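Local coordinates for protein endo alpha-1,4 polygalactosaminidase (Neosartorya fumigata, PDB 6OJ1) that hydrolyses alpha-1,4-linked galactosamine polymers as an endo-acting glycoside hydrolase and thereby disrupts microbial biofilms, at residues K41-V55 / S262-Y276. Numbering follows the deposited sequence.
Sequences KWQIELLYALNDTSV and STVIKNMNLNNWVEY. With NAG (2-acetamido-2-deoxy-beta-D-glucopyranose), chain B; MAN (alpha-D-mannopyranose), chain C; NAG (2-acetamido-2-deoxy-beta-D-glucopyranose), chain D.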
loop_
_atom_site.group_PDB
_atom_site.type_symbol
_atom_site.label_atom_id
_atom_site.label_comp_id
_atom_site.label_asym_id
_atom_site.label_seq_id
_atom_site.Cartn_x
_atom_site.Cartn_y
_atom_site.Cartn_z
ATOM N N LYS A 41 -13.920 -4.396 -5.565
ATOM C CA LYS A 41 -13.779 -2.985 -5.901
ATOM C C LYS A 41 -13.249 -2.201 -4.707
ATOM O O LYS A 41 -13.669 -2.415 -3.565
ATOM C CB LYS A 41 -15.128 -2.416 -6.336
ATOM C CG LYS A 41 -15.079 -0.990 -6.851
ATOM C CD LYS A 41 -16.481 -0.575 -7.329
ATOM C CE LYS A 41 -16.543 0.886 -7.730
ATOM N NZ LYS A 41 -17.933 1.250 -8.164
ATOM N N TRP A 42 -12.331 -1.273 -4.973
ATOM C CA TRP A 42 -11.719 -0.508 -3.898
ATOM C C TRP A 42 -11.628 0.961 -4.282
ATOM O O TRP A 42 -11.859 1.360 -5.429
ATOM C CB TRP A 42 -10.331 -1.053 -3.518
ATOM C CG TRP A 42 -9.201 -0.763 -4.489
ATOM C CD1 TRP A 42 -9.197 -0.970 -5.840
ATOM C CD2 TRP A 42 -7.888 -0.277 -4.154
ATOM N NE1 TRP A 42 -7.973 -0.612 -6.371
ATOM C CE2 TRP A 42 -7.155 -0.181 -5.362
ATOM C CE3 TRP A 42 -7.266 0.092 -2.951
ATOM C CZ2 TRP A 42 -5.834 0.273 -5.407
ATOM C CZ3 TRP A 42 -5.943 0.544 -2.988
ATOM C CH2 TRP A 42 -5.239 0.624 -4.212
ATOM N N GLN A 43 -11.307 1.759 -3.273
ATOM C CA GLN A 43 -10.980 3.167 -3.396
ATOM C C GLN A 43 -9.754 3.401 -2.530
ATOM O O GLN A 43 -9.564 2.723 -1.519
ATOM C CB GLN A 43 -12.176 4.052 -2.962
ATOM C CG GLN A 43 -11.859 5.501 -2.533
ATOM C CD GLN A 43 -11.449 6.428 -3.682
ATOM O OE1 GLN A 43 -10.671 6.055 -4.555
ATOM N NE2 GLN A 43 -11.977 7.650 -3.677
ATOM N N ILE A 44 -8.905 4.337 -2.941
ATOM C CA ILE A 44 -7.750 4.731 -2.150
ATOM C C ILE A 44 -7.703 6.251 -2.106
ATOM O O ILE A 44 -7.918 6.918 -3.124
ATOM C CB ILE A 44 -6.427 4.150 -2.693
ATOM C CG1 ILE A 44 -5.237 4.701 -1.894
ATOM C CG2 ILE A 44 -6.263 4.413 -4.198
ATOM C CD1 ILE A 44 -3.904 3.957 -2.144
ATOM N N GLU A 45 -7.464 6.798 -0.919
ATOM C CA GLU A 45 -7.396 8.254 -0.761
ATOM C C GLU A 45 -6.405 8.511 0.364
ATOM O O GLU A 45 -6.710 8.236 1.526
ATOM C CB GLU A 45 -8.764 8.859 -0.455
ATOM C CG GLU A 45 -8.799 10.387 -0.613
ATOM C CD GLU A 45 -8.197 11.104 0.577
ATOM O OE1 GLU A 45 -8.754 10.970 1.692
ATOM O OE2 GLU A 45 -7.154 11.781 0.404
ATOM N N LEU A 46 -5.224 9.028 0.013
ATOM C CA LEU A 46 -4.121 9.191 0.950
ATOM C C LEU A 46 -3.745 10.640 1.209
ATOM O O LEU A 46 -2.955 10.895 2.127
ATOM C CB LEU A 46 -2.867 8.456 0.432
ATOM C CG LEU A 46 -3.028 6.973 0.171
ATOM C CD1 LEU A 46 -1.622 6.369 -0.122
ATOM C CD2 LEU A 46 -3.665 6.311 1.385
ATOM N N LEU A 47 -4.285 11.593 0.444
ATOM C CA LEU A 47 -3.769 12.958 0.532
ATOM C C LEU A 47 -4.255 13.688 1.786
ATOM O O LEU A 47 -3.488 14.435 2.414
ATOM C CB LEU A 47 -4.142 13.730 -0.734
ATOM C CG LEU A 47 -3.617 15.157 -0.842
ATOM C CD1 LEU A 47 -2.088 15.136 -0.843
ATOM C CD2 LEU A 47 -4.150 15.827 -2.105
ATOM N N TYR A 48 -5.521 13.505 2.170
ATOM C CA TYR A 48 -6.097 14.217 3.301
ATOM C C TYR A 48 -7.051 13.277 4.028
ATOM O O TYR A 48 -7.306 12.155 3.586
ATOM C CB TYR A 48 -6.811 15.514 2.852
ATOM C CG TYR A 48 -7.577 15.365 1.540
ATOM C CD1 TYR A 48 -8.676 14.519 1.446
ATOM C CD2 TYR A 48 -7.195 16.069 0.402
ATOM C CE1 TYR A 48 -9.371 14.372 0.264
ATOM C CE2 TYR A 48 -7.886 15.931 -0.790
ATOM C CZ TYR A 48 -8.973 15.078 -0.854
ATOM O OH TYR A 48 -9.654 14.925 -2.041
ATOM N N ALA A 49 -7.555 13.726 5.171
ATOM C CA ALA A 49 -8.520 12.925 5.910
ATOM C C ALA A 49 -9.699 12.591 5.002
ATOM O O ALA A 49 -10.173 13.442 4.250
ATOM C CB ALA A 49 -8.996 13.687 7.147
ATOM N N LEU A 50 -10.156 11.338 5.044
ATOM C CA LEU A 50 -11.217 10.913 4.134
ATOM C C LEU A 50 -12.489 11.717 4.379
ATOM O O LEU A 50 -13.015 11.749 5.498
ATOM C CB LEU A 50 -11.489 9.416 4.294
ATOM C CG LEU A 50 -12.550 8.866 3.322
ATOM C CD1 LEU A 50 -12.028 8.808 1.867
ATOM C CD2 LEU A 50 -13.064 7.499 3.775
ATOM N N ASN A 51 -12.985 12.381 3.328
ATOM C CA ASN A 51 -14.191 13.191 3.465
ATOM C C ASN A 51 -15.161 12.941 2.313
ATOM O O ASN A 51 -15.991 13.811 1.998
ATOM C CB ASN A 51 -13.851 14.683 3.539
ATOM C CG ASN A 51 -13.025 15.148 2.357
ATOM O OD1 ASN A 51 -12.621 14.345 1.523
ATOM N ND2 ASN A 51 -12.784 16.461 2.275
ATOM N N ASP A 52 -15.065 11.784 1.676
ATOM C CA ASP A 52 -15.982 11.404 0.610
ATOM C C ASP A 52 -16.133 9.891 0.675
ATOM O O ASP A 52 -15.191 9.156 0.376
ATOM C CB ASP A 52 -15.465 11.850 -0.750
ATOM C CG ASP A 52 -16.467 11.598 -1.858
ATOM O OD1 ASP A 52 -17.433 10.833 -1.633
ATOM O OD2 ASP A 52 -16.306 12.201 -2.934
ATOM N N THR A 53 -17.301 9.423 1.103
ATOM C CA THR A 53 -17.581 7.993 1.116
ATOM C C THR A 53 -18.645 7.637 0.087
ATOM O O THR A 53 -19.290 6.592 0.192
ATOM C CB THR A 53 -17.998 7.547 2.519
ATOM O OG1 THR A 53 -19.185 8.248 2.913
ATOM C CG2 THR A 53 -16.896 7.873 3.510
ATOM N N SER A 54 -18.843 8.520 -0.898
ATOM C CA SER A 54 -19.855 8.346 -1.932
ATOM C C SER A 54 -19.475 7.266 -2.923
ATOM O O SER A 54 -20.341 6.764 -3.649
ATOM C CB SER A 54 -20.057 9.663 -2.689
ATOM O OG SER A 54 -18.996 9.868 -3.616
ATOM N N VAL A 55 -18.190 6.930 -2.987
ATOM C CA VAL A 55 -17.717 5.913 -3.910
ATOM C C VAL A 55 -18.202 4.555 -3.423
ATOM O O VAL A 55 -17.939 4.154 -2.284
ATOM C CB VAL A 55 -16.189 5.963 -4.027
ATOM C CG1 VAL A 55 -15.697 4.924 -5.012
ATOM C CG2 VAL A 55 -15.755 7.369 -4.448
ATOM N N SER A 262 -8.167 -5.363 -9.539
ATOM C CA SER A 262 -9.091 -4.351 -9.031
ATOM C C SER A 262 -8.496 -2.990 -9.356
ATOM O O SER A 262 -7.737 -2.422 -8.575
ATOM C CB SER A 262 -9.315 -4.524 -7.536
ATOM O OG SER A 262 -9.905 -5.785 -7.279
ATOM N N THR A 263 -8.839 -2.461 -10.527
ATOM C CA THR A 263 -8.174 -1.270 -11.030
ATOM C C THR A 263 -8.895 -0.014 -10.563
ATOM O O THR A 263 -10.129 0.051 -10.577
ATOM C CB THR A 263 -8.098 -1.302 -12.557
ATOM O OG1 THR A 263 -7.333 -2.449 -12.969
ATOM C CG2 THR A 263 -7.435 -0.033 -13.085
ATOM N N VAL A 264 -8.111 0.977 -10.130
ATOM C CA VAL A 264 -8.581 2.353 -9.996
ATOM C C VAL A 264 -7.711 3.253 -10.863
ATOM O O VAL A 264 -6.491 3.065 -10.952
ATOM C CB VAL A 264 -8.571 2.855 -8.535
ATOM C CG1 VAL A 264 -9.713 2.236 -7.757
ATOM C CG2 VAL A 264 -7.212 2.580 -7.864
ATOM N N ILE A 265 -8.341 4.237 -11.491
ATOM C CA ILE A 265 -7.641 5.317 -12.170
ATOM C C ILE A 265 -7.640 6.509 -11.229
ATOM O O ILE A 265 -8.704 6.926 -10.754
ATOM C CB ILE A 265 -8.318 5.641 -13.511
ATOM C CG1 ILE A 265 -8.180 4.439 -14.452
ATOM C CG2 ILE A 265 -7.737 6.885 -14.127
ATOM C CD1 ILE A 265 -9.221 4.399 -15.533
ATOM N N LYS A 266 -6.450 7.037 -10.917
ATOM C CA LYS A 266 -6.309 8.035 -9.862
ATOM C C LYS A 266 -5.427 9.185 -10.334
ATOM O O LYS A 266 -4.637 9.049 -11.273
ATOM C CB LYS A 266 -5.689 7.426 -8.568
ATOM C CG LYS A 266 -6.468 6.273 -7.963
ATOM C CD LYS A 266 -7.764 6.788 -7.330
ATOM C CE LYS A 266 -7.485 7.706 -6.135
ATOM N NZ LYS A 266 -8.790 8.061 -5.477
ATOM N N ASN A 267 -5.557 10.323 -9.648
ATOM C CA ASN A 267 -4.513 11.339 -9.677
ATOM C C ASN A 267 -3.276 10.845 -8.933
ATOM O O ASN A 267 -3.374 10.064 -7.986
ATOM C CB ASN A 267 -4.987 12.629 -9.011
ATOM C CG ASN A 267 -6.094 13.300 -9.763
ATOM O OD1 ASN A 267 -6.036 13.443 -10.984
ATOM N ND2 ASN A 267 -7.116 13.743 -9.033
ATOM N N MET A 268 -2.099 11.346 -9.348
ATOM C CA MET A 268 -0.856 10.970 -8.671
ATOM C C MET A 268 -0.852 11.400 -7.205
ATOM O O MET A 268 -0.167 10.785 -6.377
ATOM C CB MET A 268 0.349 11.573 -9.413
ATOM C CG MET A 268 1.707 11.233 -8.811
ATOM S SD MET A 268 2.295 9.567 -9.210
ATOM C CE MET A 268 2.602 9.718 -10.962
ATOM N N ASN A 269 -1.638 12.422 -6.845
ATOM C CA ASN A 269 -1.674 12.839 -5.448
ATOM C C ASN A 269 -2.592 11.965 -4.597
ATOM O O ASN A 269 -2.638 12.154 -3.378
ATOM C CB ASN A 269 -2.067 14.331 -5.327
ATOM C CG ASN A 269 -3.516 14.629 -5.718
ATOM O OD1 ASN A 269 -4.301 13.725 -6.008
ATOM N ND2 ASN A 269 -3.884 15.929 -5.703
ATOM N N LEU A 270 -3.304 11.015 -5.210
ATOM C CA LEU A 270 -4.188 10.085 -4.503
ATOM C C LEU A 270 -5.210 10.822 -3.627
ATOM O O LEU A 270 -5.498 10.426 -2.494
ATOM C CB LEU A 270 -3.373 9.066 -3.699
ATOM C CG LEU A 270 -2.591 8.086 -4.590
ATOM C CD1 LEU A 270 -1.667 7.198 -3.692
ATOM C CD2 LEU A 270 -3.536 7.236 -5.441
ATOM N N ASN A 271 -5.790 11.894 -4.172
ATOM C CA ASN A 271 -6.926 12.541 -3.522
ATOM C C ASN A 271 -8.212 11.758 -3.824
ATOM O O ASN A 271 -8.138 10.600 -4.245
ATOM C CB ASN A 271 -7.006 14.020 -3.941
ATOM C CG ASN A 271 -7.282 14.218 -5.442
ATOM O OD1 ASN A 271 -7.496 13.262 -6.187
ATOM N ND2 ASN A 271 -7.305 15.483 -5.873
ATOM N N ASN A 272 -9.398 12.352 -3.606
ATOM C CA ASN A 272 -10.643 11.584 -3.725
ATOM C C ASN A 272 -10.886 11.078 -5.150
ATOM O O ASN A 272 -11.437 9.982 -5.339
ATOM C CB ASN A 272 -11.857 12.432 -3.299
ATOM C CG ASN A 272 -12.070 12.478 -1.771
ATOM O OD1 ASN A 272 -11.886 11.489 -1.067
ATOM N ND2 ASN A 272 -12.508 13.640 -1.275
ATOM N N TRP A 273 -10.549 11.875 -6.164
ATOM C CA TRP A 273 -11.020 11.594 -7.521
ATOM C C TRP A 273 -10.647 10.183 -7.956
ATOM O O TRP A 273 -9.524 9.733 -7.734
ATOM C CB TRP A 273 -10.434 12.591 -8.518
ATOM C CG TRP A 273 -10.839 12.284 -9.928
ATOM C CD1 TRP A 273 -12.008 12.637 -10.540
ATOM C CD2 TRP A 273 -10.086 11.543 -10.894
ATOM N NE1 TRP A 273 -12.019 12.180 -11.838
ATOM C CE2 TRP A 273 -10.855 11.495 -12.073
ATOM C CE3 TRP A 273 -8.838 10.906 -10.869
ATOM C CZ2 TRP A 273 -10.415 10.855 -13.223
ATOM C CZ3 TRP A 273 -8.400 10.269 -12.015
ATOM C CH2 TRP A 273 -9.187 10.238 -13.172
ATOM N N VAL A 274 -11.591 9.485 -8.591
ATOM C CA VAL A 274 -11.328 8.124 -9.061
ATOM C C VAL A 274 -12.246 7.819 -10.233
ATOM O O VAL A 274 -13.384 8.291 -10.294
ATOM C CB VAL A 274 -11.498 7.085 -7.920
ATOM C CG1 VAL A 274 -12.900 7.130 -7.335
ATOM C CG2 VAL A 274 -11.169 5.674 -8.393
ATOM N N GLU A 275 -11.740 7.035 -11.183
ATOM C CA GLU A 275 -12.580 6.430 -12.204
ATOM C C GLU A 275 -12.352 4.928 -12.189
ATOM O O GLU A 275 -11.282 4.451 -11.795
ATOM C CB GLU A 275 -12.301 6.993 -13.600
ATOM C CG GLU A 275 -12.930 8.353 -13.822
ATOM C CD GLU A 275 -12.848 8.811 -15.264
ATOM O OE1 GLU A 275 -13.207 9.978 -15.515
ATOM O OE2 GLU A 275 -12.436 8.013 -16.140
ATOM N N TYR A 276 -13.370 4.185 -12.614
ATOM C CA TYR A 276 -13.293 2.735 -12.685
ATOM C C TYR A 276 -13.396 2.284 -14.132
ATOM O O TYR A 276 -13.934 2.988 -14.989
ATOM C CB TYR A 276 -14.387 2.080 -11.836
ATOM C CG TYR A 276 -14.163 2.348 -10.375
ATOM C CD1 TYR A 276 -13.364 1.505 -9.609
ATOM C CD2 TYR A 276 -14.701 3.471 -9.773
ATOM C CE1 TYR A 276 -13.136 1.764 -8.268
ATOM C CE2 TYR A 276 -14.480 3.748 -8.441
ATOM C CZ TYR A 276 -13.691 2.899 -7.691
ATOM O OH TYR A 276 -13.483 3.165 -6.360
HETATM C C1 NAG B . -11.972 17.050 1.247
HETATM C C2 NAG B . -12.768 18.010 0.371
HETATM C C3 NAG B . -11.837 18.786 -0.566
HETATM C C4 NAG B . -10.679 19.422 0.196
HETATM C C5 NAG B . -9.978 18.361 1.037
HETATM C C6 NAG B . -8.890 18.918 1.923
HETATM C C7 NAG B . -15.041 17.214 -0.064
HETATM C C8 NAG B . -15.909 16.355 -0.933
HETATM N N2 NAG B . -13.747 17.259 -0.392
HETATM O O3 NAG B . -12.598 19.787 -1.232
HETATM O O4 NAG B . -9.742 19.966 -0.731
HETATM O O5 NAG B . -10.934 17.751 1.910
HETATM O O6 NAG B . -9.387 19.959 2.756
HETATM O O7 NAG B . -15.493 17.854 0.880
HETATM C C1 MAN C . -3.824 20.969 -4.475
HETATM C C2 MAN C . -3.267 19.536 -4.233
HETATM C C3 MAN C . -2.180 19.194 -5.261
HETATM C C4 MAN C . -2.670 19.484 -6.705
HETATM C C5 MAN C . -3.163 20.950 -6.802
HETATM C C6 MAN C . -3.731 21.314 -8.162
HETATM O O2 MAN C . -4.283 18.550 -4.402
HETATM O O3 MAN C . -1.733 17.838 -5.120
HETATM O O4 MAN C . -1.621 19.265 -7.650
HETATM O O5 MAN C . -4.208 21.171 -5.823
HETATM O O6 MAN C . -4.074 22.700 -8.133
HETATM C C1 NAG D . -9.345 21.315 -0.412
HETATM C C2 NAG D . -8.096 21.655 -1.249
HETATM C C3 NAG D . -7.705 23.124 -1.075
HETATM C C4 NAG D . -8.900 24.035 -1.300
HETATM C C5 NAG D . -10.049 23.609 -0.399
HETATM C C6 NAG D . -11.299 24.438 -0.608
HETATM C C7 NAG D . -6.610 19.731 -1.604
HETATM C C8 NAG D . -5.433 18.973 -1.084
HETATM N N2 NAG D . -6.983 20.794 -0.882
HETATM O O3 NAG D . -6.706 23.454 -2.035
HETATM O O4 NAG D . -8.532 25.371 -0.990
HETATM O O5 NAG D . -10.392 22.254 -0.703
HETATM O O6 NAG D . -11.841 24.242 -1.907
HETATM O O7 NAG D . -7.201 19.399 -2.628
HETATM O O HOH W 1 -11.538 -1.399 -8.218
HETATM O O HOH W 2 -13.198 9.140 -1.569
#
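The Tyr276 ring carries Lys41 on one face and meets Trp42 and Val55 at its edge. Lys41, fully extended, crosses it at about a right angle, with CE 3.4 Å from the ring centroid in a CH-pi contact and NZ farther out in a cation-pi one. Trp42 O lies in the ring plane and accepts from Tyr276 OH at 2.6 Å, while Val55 CG1 packs beside CE2. Here the (beta/alpha)-barrel of this GH114 enzyme closes, its first parallel strand, 42-45, coming round to the last, 262-266. The two diverge by 38° with axes 7.5 Å apart, and side chains bridge them: the Trp42 indole crosses Val264 and gives a weak hydrogen bond from NE1 to Ser262 O, and Ile44 CG2 touches Val264 and Leu270. In the loop after strand 42-45 a second tyrosine, Tyr48, is sandwiched: Glu45 OE2 sits off-centre over one face, C5 of the N-acetylglucosamine linked to Asn51 is centred over the opposite one, and Asn272 CG lies at its edge.

Between the strands Lys266, bent at chi2 and chi3 (-71° and -65°), brings its ammonium among four oxygens. Lys266 NZ donates to Ile44 O at 2.8 Å, and also to Gln43 OE1, Asn271 O and Trp273 O, a setting that would probably favour the charged form. Gln43 OE1 also accepts from Ile44 N, on the same face of its amide plane as NZ, so two donors grip OE1 from one side. Farther along, Leu46 N donates to Leu270 O (2.9 Å), tying in the turn 267-270. Within that turn Asn269 ND2 donates a hydrogen bond to O3 of the mannose, and Asn272 ND2 reaches the glycosylated Asn51 at OD1 (2.9 Å). On the other end of the Gln43 amide, NE2 points in its own plane at a lone pair of Asn272 O, 2.9 Å away.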